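Local coordinates for Lin2004 protein (Listeria innocua, PDB 2HUJ), which is of unknown function but belongs to a bacterial protein family (DUF1798) that adopts a four-helical bundle fold, at residues A[33-37]-A[119-123]. Sequence-based numbering, arbitrary orientation.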
loop_
_atom_site.group_PDB
_atom_site.type_symbol
_atom_site.label_atom_id
_atom_site.label_comp_id
_atom_site.label_asym_id
_atom_site.label_seq_id
_atom_site.Cartn_x
_atom_site.Cartn_y
_atom_site.Cartn_z
ATOM N N ASN A 33 -1.451 3.621 -1.979
ATOM C CA ASN A 33 -1.173 2.904 -3.226
ATOM C C ASN A 33 -1.813 3.666 -4.397
ATOM O O ASN A 33 -1.183 3.864 -5.443
ATOM C CB ASN A 33 -1.680 1.472 -3.097
ATOM C CG ASN A 33 -1.257 0.599 -4.282
ATOM O OD1 ASN A 33 -0.071 0.603 -4.665
ATOM N ND2 ASN A 33 -2.195 -0.120 -4.861
ATOM N N GLU A 34 -3.059 4.105 -4.200
ATOM C CA GLU A 34 -3.775 4.932 -5.176
ATOM C C GLU A 34 -3.082 6.264 -5.453
ATOM O O GLU A 34 -2.998 6.681 -6.589
ATOM C CB GLU A 34 -5.225 5.207 -4.738
ATOM C CG GLU A 34 -6.118 4.031 -4.608
ATOM C CD GLU A 34 -6.281 3.227 -5.888
ATOM O OE1 GLU A 34 -6.101 3.771 -6.994
ATOM O OE2 GLU A 34 -6.627 2.037 -5.761
ATOM N N LYS A 35 -2.574 6.913 -4.405
ATOM C CA LYS A 35 -1.840 8.162 -4.537
ATOM C C LYS A 35 -0.619 7.961 -5.426
ATOM O O LYS A 35 -0.361 8.802 -6.307
ATOM C CB LYS A 35 -1.381 8.699 -3.186
ATOM C CG LYS A 35 -2.441 9.269 -2.293
ATOM C CD LYS A 35 -1.767 9.840 -1.040
ATOM C CE LYS A 35 -2.743 10.233 0.048
ATOM N NZ LYS A 35 -1.988 10.740 1.254
ATOM N N ASN A 36 0.100 6.852 -5.223
ATOM C CA ASN A 36 1.287 6.555 -6.037
ATOM C C ASN A 36 0.923 6.480 -7.495
ATOM O O ASN A 36 1.596 7.044 -8.371
ATOM C CB ASN A 36 1.920 5.221 -5.629
ATOM C CG ASN A 36 2.492 5.218 -4.195
ATOM O OD1 ASN A 36 2.488 6.224 -3.479
ATOM N ND2 ASN A 36 2.985 4.044 -3.797
ATOM N N TRP A 37 -0.150 5.746 -7.769
ATOM C CA TRP A 37 -0.585 5.490 -9.147
ATOM C C TRP A 37 -1.049 6.780 -9.803
ATOM O O TRP A 37 -0.709 7.068 -10.946
ATOM C CB TRP A 37 -1.715 4.465 -9.098
ATOM C CG TRP A 37 -2.315 4.072 -10.400
ATOM C CD1 TRP A 37 -3.613 4.196 -10.753
ATOM C CD2 TRP A 37 -1.648 3.441 -11.524
ATOM N NE1 TRP A 37 -3.810 3.685 -12.012
ATOM C CE2 TRP A 37 -2.630 3.222 -12.513
ATOM C CE3 TRP A 37 -0.330 3.053 -11.779
ATOM C CZ2 TRP A 37 -2.330 2.661 -13.772
ATOM C CZ3 TRP A 37 -0.033 2.472 -13.027
ATOM C CH2 TRP A 37 -1.026 2.278 -13.989
ATOM N N TYR A 119 1.343 -1.783 -8.743
ATOM C CA TYR A 119 0.138 -1.122 -8.226
ATOM C C TYR A 119 -0.991 -2.137 -8.038
ATOM O O TYR A 119 -1.648 -2.183 -6.988
ATOM C CB TYR A 119 -0.303 -0.001 -9.201
ATOM C CG TYR A 119 -1.763 0.441 -9.062
ATOM C CD1 TYR A 119 -2.209 1.124 -7.926
ATOM C CD2 TYR A 119 -2.670 0.215 -10.078
ATOM C CE1 TYR A 119 -3.534 1.542 -7.821
ATOM C CE2 TYR A 119 -3.981 0.617 -9.973
ATOM C CZ TYR A 119 -4.409 1.268 -8.827
ATOM O OH TYR A 119 -5.726 1.647 -8.761
ATOM N N GLN A 120 -1.240 -2.956 -9.052
ATOM C CA GLN A 120 -2.376 -3.888 -8.990
ATOM C C GLN A 120 -2.161 -5.003 -7.977
ATOM O O GLN A 120 -3.103 -5.401 -7.277
ATOM C CB GLN A 120 -2.663 -4.477 -10.368
ATOM C CG GLN A 120 -3.259 -3.439 -11.298
ATOM C CD GLN A 120 -3.796 -3.964 -12.611
ATOM O OE1 GLN A 120 -3.192 -4.831 -13.271
ATOM N NE2 GLN A 120 -4.919 -3.375 -13.050
ATOM N N SER A 121 -0.933 -5.506 -7.883
ATOM C CA SER A 121 -0.626 -6.578 -6.939
ATOM C C SER A 121 -0.968 -6.122 -5.513
ATOM O O SER A 121 -1.635 -6.828 -4.759
ATOM C CB SER A 121 0.850 -6.976 -7.034
ATOM O OG SER A 121 1.171 -7.946 -6.053
ATOM N N THR A 122 -0.493 -4.943 -5.132
ATOM C CA THR A 122 -0.838 -4.384 -3.835
ATOM C C THR A 122 -2.316 -4.195 -3.634
ATOM O O THR A 122 -2.867 -4.550 -2.578
ATOM C CB THR A 122 -0.105 -3.046 -3.624
ATOM O OG1 THR A 122 1.305 -3.303 -3.619
ATOM C CG2 THR A 122 -0.494 -2.444 -2.299
ATOM N N LYS A 123 -2.974 -3.655 -4.649
ATOM C CA LYS A 123 -4.390 -3.413 -4.560
ATOM C C LYS A 123 -5.150 -4.714 -4.323
ATOM O O LYS A 123 -6.038 -4.763 -3.484
ATOM C CB LYS A 123 -4.898 -2.708 -5.824
ATOM C CG LYS A 123 -6.408 -2.389 -5.794
ATOM C CD LYS A 123 -6.863 -1.344 -6.852
ATOM C CE LYS A 123 -6.617 -1.763 -8.282
ATOM N NZ LYS A 123 -7.220 -0.783 -9.292
HETATM O O HOH W 1 2.230 -0.674 -5.132
#
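Tyr-119 reaches from its own helix across to Asn-33, Glu-34 and Trp-37. CG is anti to the backbone N (chi1 160°), and the ring extends toward helix 16-45. Tyr-119 CB touches CE3 of the Trp-37 six-membered ring. Further out, one ring face lies on the indole. The Tyr-119 ring and the five-membered ring of Trp-37 form a face-to-face stack, centroids 3.8 Å apart and planes only 3° from parallel. On this same face, Trp-37 CB makes a CH-pi contact. Tyr-119 CD1 meets Asn-33 ND2 obliquely, 3.3 Å away. At the tip, Tyr-119 OH donates to Glu-34 OE1 (2.8 Å) on the syn side of the carboxylate, which stands nearly perpendicular to the ring. Lys-123 NZ, one turn on, donates to the same Tyr-119 OH at 2.9 Å. The hydroxyl thus links the acid and the lysine, whose opposite charges lie near each other but beyond a salt bridge.

The backbone of Tyr-119 is also held. Asn-33 ND2 gives Tyr-119 O a nearly straight hydrogen bond of 3.0 Å, and this oxygen also accepts the helical bond from Lys-123 N. Asn-33 OD1 accepts from a water that also donates to Thr-122 OG1. Thr-122 CG2 packs on Asn-33 CG at 3.7 Å.

The contact joins helices 16-45 and 112-137, which run antiparallel here with axes 10.2 Å apart. Helix 88-104 adjoins both: Thr-122 OG1 bonds Ala-94 O, and Asn-36 bonds Thr-101. Helix 52-81 meets Asn-36 through Phe-59, completing the four-helical bundle.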